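Side-chain contact in lysine-sensitive aspartokinase 3 (PDB 2J0W), which catalyses the ATP-dependent phosphorylation of L-aspartate to 4-phospho-L-aspartate, the first step of lysine biosynthesis, under feedback inhibition by lysine: residues V6-G11 with Y203-L208. Sequence-based numbering, arbitrary orientation.
Sequences VSKFGG and YTAALL. With ADP (adenosine-5'-diphosphate), chain D.
Beside the nucleotide site, in the core of the amino acid kinase domain, K8 and V6 of the central strand 5-9 pack on A205 of helix 200-211, and K8 links this packing to the site. The contact is made by the aliphatic base of the lysine: A205 CB lies 3.8 Å from K8 CB and 4.1 Å from K8 CG. Alanine suits this place because its short side chain lets the helix come close, with CA of K8 and CA of A205 only 6.2 Å apart. V6, two residues back on the same side of the strand, brings CG1 to 3.8 Å from A205 O and to 4.4 Å from A205 CB; with chi1 at 176°, CG1 stands anti to the backbone N and is the branch that meets the helix. A beta-branched residue fits a strand that is hydrogen-bonded on both edges, to 33-38 and 216-221, as parallel strands of a sheet covered by helices.

The strand runs out at F9 into the glycine pair G10-G11, and K8 to G11 together form part of the ATP site. K8 leaves A205 by a bend at chi2 (-86°), after which its extended outer chain carries NZ to 3.0 Å from O3B of ADP. There NZ lies between two anionic groups, the beta-phosphate and the carboxylate of D202, from the same helix, which makes a salt bridge with it. G11 N donates a bond to ADP O2B at 3.2 Å, bent to 136°. Glycine at G10, having no side chain, lets that oxygen approach its CA to 3.3 Å. Bound aspartate and a magnesium ion each lie about 4 Å from the K8 side chain, between nearest atoms.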
# COMPACT_ATOMS: atom_id res chain seq x y z
N VAL A 6 -15.05 -0.25 35.99
CA VAL A 6 -13.60 -0.23 36.20
C VAL A 6 -13.11 1.20 35.90
O VAL A 6 -13.38 1.74 34.82
CB VAL A 6 -12.91 -1.23 35.25
CG1 VAL A 6 -11.41 -1.14 35.39
CG2 VAL A 6 -13.39 -2.64 35.57
N SER A 7 -12.40 1.80 36.85
CA SER A 7 -11.88 3.17 36.71
C SER A 7 -10.35 3.24 36.58
O SER A 7 -9.63 2.53 37.30
CB SER A 7 -12.32 4.03 37.90
OG SER A 7 -13.72 4.27 37.88
N LYS A 8 -9.85 4.09 35.69
CA LYS A 8 -8.41 4.21 35.51
C LYS A 8 -7.91 5.63 35.71
O LYS A 8 -8.50 6.59 35.21
CB LYS A 8 -8.01 3.70 34.12
CG LYS A 8 -6.51 3.71 33.84
CD LYS A 8 -6.02 5.05 33.31
CE LYS A 8 -4.59 4.92 32.79
NZ LYS A 8 -4.11 6.12 32.03
N PHE A 9 -6.81 5.75 36.45
CA PHE A 9 -6.22 7.04 36.74
C PHE A 9 -4.77 7.09 36.30
O PHE A 9 -3.98 6.19 36.62
CB PHE A 9 -6.32 7.31 38.24
CG PHE A 9 -7.74 7.36 38.74
CD1 PHE A 9 -8.47 8.54 38.68
CD2 PHE A 9 -8.34 6.21 39.27
CE1 PHE A 9 -9.78 8.59 39.15
CE2 PHE A 9 -9.64 6.25 39.74
CZ PHE A 9 -10.37 7.44 39.68
N GLY A 10 -4.45 8.14 35.55
CA GLY A 10 -3.11 8.32 35.02
C GLY A 10 -2.17 9.09 35.93
O GLY A 10 -2.51 9.44 37.06
N GLY A 11 -0.98 9.37 35.40
CA GLY A 11 0.05 10.09 36.14
C GLY A 11 -0.46 11.31 36.87
O GLY A 11 -0.50 11.33 38.10
N TYR A 203 -4.72 0.12 28.62
CA TYR A 203 -4.91 -1.22 28.13
C TYR A 203 -5.31 -2.14 29.28
O TYR A 203 -6.26 -2.91 29.17
CB TYR A 203 -3.62 -1.68 27.44
CG TYR A 203 -3.77 -2.93 26.61
CD1 TYR A 203 -5.02 -3.35 26.15
CD2 TYR A 203 -2.65 -3.68 26.25
CE1 TYR A 203 -5.14 -4.49 25.36
CE2 TYR A 203 -2.76 -4.81 25.46
CZ TYR A 203 -4.01 -5.21 25.02
OH TYR A 203 -4.12 -6.31 24.20
N THR A 204 -4.60 -2.03 30.40
CA THR A 204 -4.90 -2.87 31.55
C THR A 204 -6.35 -2.70 32.00
O THR A 204 -7.02 -3.66 32.37
CB THR A 204 -3.99 -2.54 32.75
OG1 THR A 204 -2.63 -2.76 32.38
CG2 THR A 204 -4.34 -3.42 33.94
N ALA A 205 -6.82 -1.46 31.97
CA ALA A 205 -8.18 -1.19 32.41
C ALA A 205 -9.20 -1.88 31.53
O ALA A 205 -10.15 -2.46 32.03
CB ALA A 205 -8.42 0.31 32.44
N ALA A 206 -9.01 -1.80 30.22
CA ALA A 206 -9.93 -2.46 29.30
C ALA A 206 -9.84 -3.98 29.45
O ALA A 206 -10.86 -4.66 29.43
CB ALA A 206 -9.59 -2.06 27.87
N LEU A 207 -8.63 -4.49 29.62
CA LEU A 207 -8.39 -5.93 29.75
C LEU A 207 -9.12 -6.61 30.91
O LEU A 207 -9.78 -7.64 30.72
CB LEU A 207 -6.88 -6.21 29.88
CG LEU A 207 -6.03 -5.83 28.66
CD1 LEU A 207 -4.57 -5.76 29.05
CD2 LEU A 207 -6.25 -6.84 27.53
N LEU A 208 -8.98 -6.03 32.10
CA LEU A 208 -9.61 -6.58 33.30
C LEU A 208 -11.13 -6.37 33.25
O LEU A 208 -11.90 -7.13 33.87
CB LEU A 208 -9.02 -5.90 34.54
CG LEU A 208 -7.50 -6.04 34.69
CD1 LEU A 208 -6.93 -4.84 35.42
CD2 LEU A 208 -7.19 -7.31 35.43
PB ADP D . -2.82 9.69 31.24
O1B ADP D . -4.10 10.12 31.86
O2B ADP D . -1.72 9.50 32.25
O3B ADP D . -3.01 8.38 30.39
PA ADP D . -1.61 10.95 28.91
O1A ADP D . -0.64 12.07 28.91
O2A ADP D . -1.06 9.59 28.62
O3A ADP D . -2.37 10.89 30.29
O5' ADP D . -2.68 11.44 27.82
C5' ADP D . -3.62 12.56 27.89
C4' ADP D . -3.22 13.55 26.82
O4' ADP D . -3.20 13.08 25.44
C3' ADP D . -3.97 14.85 26.70
O3' ADP D . -3.59 15.57 27.90
C2' ADP D . -3.42 15.38 25.40
O2' ADP D . -2.18 16.04 25.59
C1' ADP D . -3.25 14.18 24.54
N9 ADP D . -4.25 14.04 23.38
C8 ADP D . -3.81 13.78 22.12
N7 ADP D . -4.75 13.68 21.21
C5 ADP D . -5.88 13.88 21.91
C6 ADP D . -7.25 13.90 21.46
N6 ADP D . -7.63 13.70 20.25
N1 ADP D . -8.19 14.15 22.48
C2 ADP D . -7.83 14.37 23.82
N3 ADP D . -6.53 14.36 24.23
C4 ADP D . -5.61 14.11 23.27